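Local coordinates for PhiH1 repressor-like protein (Haloarcula marismortui ATCC 43049, PDB 3B73), which is of uncharacterised function but, as a winged-helix-turn-helix protein resembling the PhiH1 phage repressor, probably binds DNA to regulate transcription, at residues G8-I13 against S47-K52. Sequence-based numbering, arbitrary orientation.
Sequences GSWMTI and SRRLKK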
loop_
_atom_site.group_PDB
_atom_site.type_symbol
_atom_site.label_atom_id
_atom_site.label_comp_id
_atom_site.label_asym_id
_atom_site.label_seq_id
_atom_site.Cartn_x
_atom_site.Cartn_y
_atom_site.Cartn_z
ATOM N N GLY B 8 5.082 -6.771 -4.216
ATOM C CA GLY B 8 6.078 -7.776 -3.900
ATOM C C GLY B 8 6.134 -8.024 -2.404
ATOM O O GLY B 8 5.786 -7.153 -1.604
ATOM N N SER B 9 6.575 -9.219 -2.026
ATOM C CA SER B 9 6.579 -9.637 -0.623
ATOM C C SER B 9 7.568 -8.835 0.225
ATOM O O SER B 9 7.477 -8.821 1.451
ATOM C CB SER B 9 6.825 -11.163 -0.504
ATOM O OG SER B 9 8.070 -11.559 -1.066
ATOM N N TRP B 10 8.505 -8.159 -0.437
ATOM C CA TRP B 10 9.501 -7.330 0.239
ATOM C C TRP B 10 9.014 -5.894 0.504
ATOM O O TRP B 10 9.742 -5.098 1.078
ATOM C CB TRP B 10 10.757 -7.244 -0.618
ATOM C CG TRP B 10 10.446 -6.761 -2.003
ATOM C CD1 TRP B 10 10.103 -7.525 -3.082
ATOM C CD2 TRP B 10 10.426 -5.401 -2.448
ATOM N NE1 TRP B 10 9.854 -6.721 -4.171
ATOM C CE2 TRP B 10 10.053 -5.413 -3.812
ATOM C CE3 TRP B 10 10.690 -4.161 -1.825
ATOM C CZ2 TRP B 10 9.941 -4.241 -4.573
ATOM C CZ3 TRP B 10 10.575 -2.985 -2.592
ATOM C CH2 TRP B 10 10.195 -3.038 -3.946
HETATM N N MSE B 11 7.798 -5.562 0.085
HETATM C CA MSE B 11 7.348 -4.177 0.191
HETATM C C MSE B 11 6.682 -3.884 1.520
HETATM O O MSE B 11 6.176 -4.781 2.188
HETATM C CB MSE B 11 6.414 -3.793 -0.964
HETATM C CG MSE B 11 7.051 -3.844 -2.327
HETATM SE SE MSE B 11 5.762 -3.315 -3.690
HETATM C CE MSE B 11 5.746 -1.459 -3.324
ATOM N N THR B 12 6.703 -2.607 1.896
ATOM C CA THR B 12 5.960 -2.104 3.035
ATOM C C THR B 12 4.942 -1.118 2.504
ATOM O O THR B 12 4.975 -0.719 1.343
ATOM C CB THR B 12 6.874 -1.331 4.014
ATOM O OG1 THR B 12 7.364 -0.140 3.374
ATOM C CG2 THR B 12 8.057 -2.205 4.436
ATOM N N ILE B 13 4.049 -0.678 3.356
ATOM C CA ILE B 13 3.000 0.200 2.865
ATOM C C ILE B 13 3.588 1.557 2.477
ATOM O O ILE B 13 3.050 2.246 1.609
ATOM C CB ILE B 13 1.840 0.310 3.886
ATOM C CG1 ILE B 13 0.629 0.979 3.236
ATOM C CG2 ILE B 13 2.307 1.024 5.132
ATOM C CD1 ILE B 13 -0.631 0.779 3.950
ATOM N N SER B 47 15.068 6.750 3.808
ATOM C CA SER B 47 16.296 6.448 3.062
ATOM C C SER B 47 16.428 4.964 2.745
ATOM O O SER B 47 16.808 4.584 1.624
ATOM C CB SER B 47 17.540 6.923 3.815
ATOM O OG SER B 47 17.659 8.328 3.713
ATOM N N ARG B 48 16.135 4.128 3.737
ATOM C CA ARG B 48 16.162 2.679 3.545
ATOM C C ARG B 48 15.181 2.222 2.462
ATOM O O ARG B 48 15.554 1.458 1.574
ATOM C CB ARG B 48 15.876 1.960 4.864
ATOM C CG ARG B 48 17.139 1.572 5.605
ATOM C CD ARG B 48 16.846 0.971 6.978
ATOM N NE ARG B 48 16.877 1.979 8.036
ATOM C CZ ARG B 48 15.874 2.211 8.875
ATOM N NH1 ARG B 48 14.762 1.490 8.783
ATOM N NH2 ARG B 48 15.986 3.151 9.812
ATOM N N ARG B 49 13.942 2.705 2.527
ATOM C CA ARG B 49 12.942 2.368 1.519
ATOM C C ARG B 49 13.328 2.907 0.149
ATOM O O ARG B 49 13.150 2.224 -0.873
ATOM C CB ARG B 49 11.555 2.879 1.917
ATOM C CG ARG B 49 11.033 2.282 3.206
ATOM C CD ARG B 49 11.427 0.830 3.391
ATOM N NE ARG B 49 10.931 -0.072 2.345
ATOM C CZ ARG B 49 11.137 -1.384 2.366
ATOM N NH1 ARG B 49 11.824 -1.915 3.368
ATOM N NH2 ARG B 49 10.676 -2.173 1.399
ATOM N N LEU B 50 13.868 4.123 0.108
ATOM C CA LEU B 50 14.345 4.662 -1.178
ATOM C C LEU B 50 15.395 3.734 -1.807
ATOM O O LEU B 50 15.331 3.403 -3.009
ATOM C CB LEU B 50 14.903 6.085 -1.018
ATOM C CG LEU B 50 13.853 7.172 -0.748
ATOM C CD1 LEU B 50 14.536 8.462 -0.325
ATOM C CD2 LEU B 50 12.929 7.396 -1.975
ATOM N N LYS B 51 16.366 3.321 -0.994
ATOM C CA LYS B 51 17.436 2.447 -1.472
ATOM C C LYS B 51 16.816 1.154 -1.996
ATOM O O LYS B 51 17.224 0.634 -3.044
ATOM C CB LYS B 51 18.452 2.170 -0.354
ATOM C CG LYS B 51 19.884 1.911 -0.830
ATOM C CD LYS B 51 20.128 0.431 -1.097
ATOM C CE LYS B 51 21.595 0.136 -1.411
ATOM N NZ LYS B 51 21.826 -1.335 -1.590
ATOM N N LYS B 52 15.798 0.667 -1.285
ATOM C CA LYS B 52 15.147 -0.592 -1.647
ATOM C C LYS B 52 14.377 -0.466 -2.967
ATOM O O LYS B 52 14.515 -1.297 -3.859
ATOM C CB LYS B 52 14.194 -1.026 -0.542
ATOM C CG LYS B 52 13.905 -2.522 -0.505
ATOM C CD LYS B 52 14.958 -3.234 0.311
ATOM C CE LYS B 52 14.612 -4.682 0.533
ATOM N NZ LYS B 52 15.831 -5.432 0.939
#
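Of residues 47-52, one turn and a half in the middle of helix 43-55, Arg49 and Lys52 meet the loop 8-13. Arg49 sends CG anti to its carbonyl carbon (chi1 -61°), then bends at chi2 and chi3, which swings the guanidinium across to the loop. There Arg49 NH2 donates to Trp10 O at 3.1 Å, a bond well short of straight (139° at the hydrogen) although the acceptor lies near the guanidinium plane. The same NH2 forms a salt bridge with Asp15, whose carboxylate also accepts from Thr12 N, so loop and helix share one anchor. Thr12 CG2 sits over the centre of one guanidinium face, 3.8 Å from Arg49 CZ; Lys52 CB lies over the opposite face, nearer the rim. In the winged-helix-turn-helix fold this joins the N-terminal loop, with Thr12 as N-cap of helix 13-25, to helix 43-55, by its place in the fold probably the recognition helix. Lys52, with CG anti to its backbone N, runs past the indole in the opposite direction, CG lying 3.8 Å from Trp10 CE3. Trp10 NE1 bonds to Ala83 O and the ring stacks with His56, fixing the indole that Lys52 CG touches obliquely.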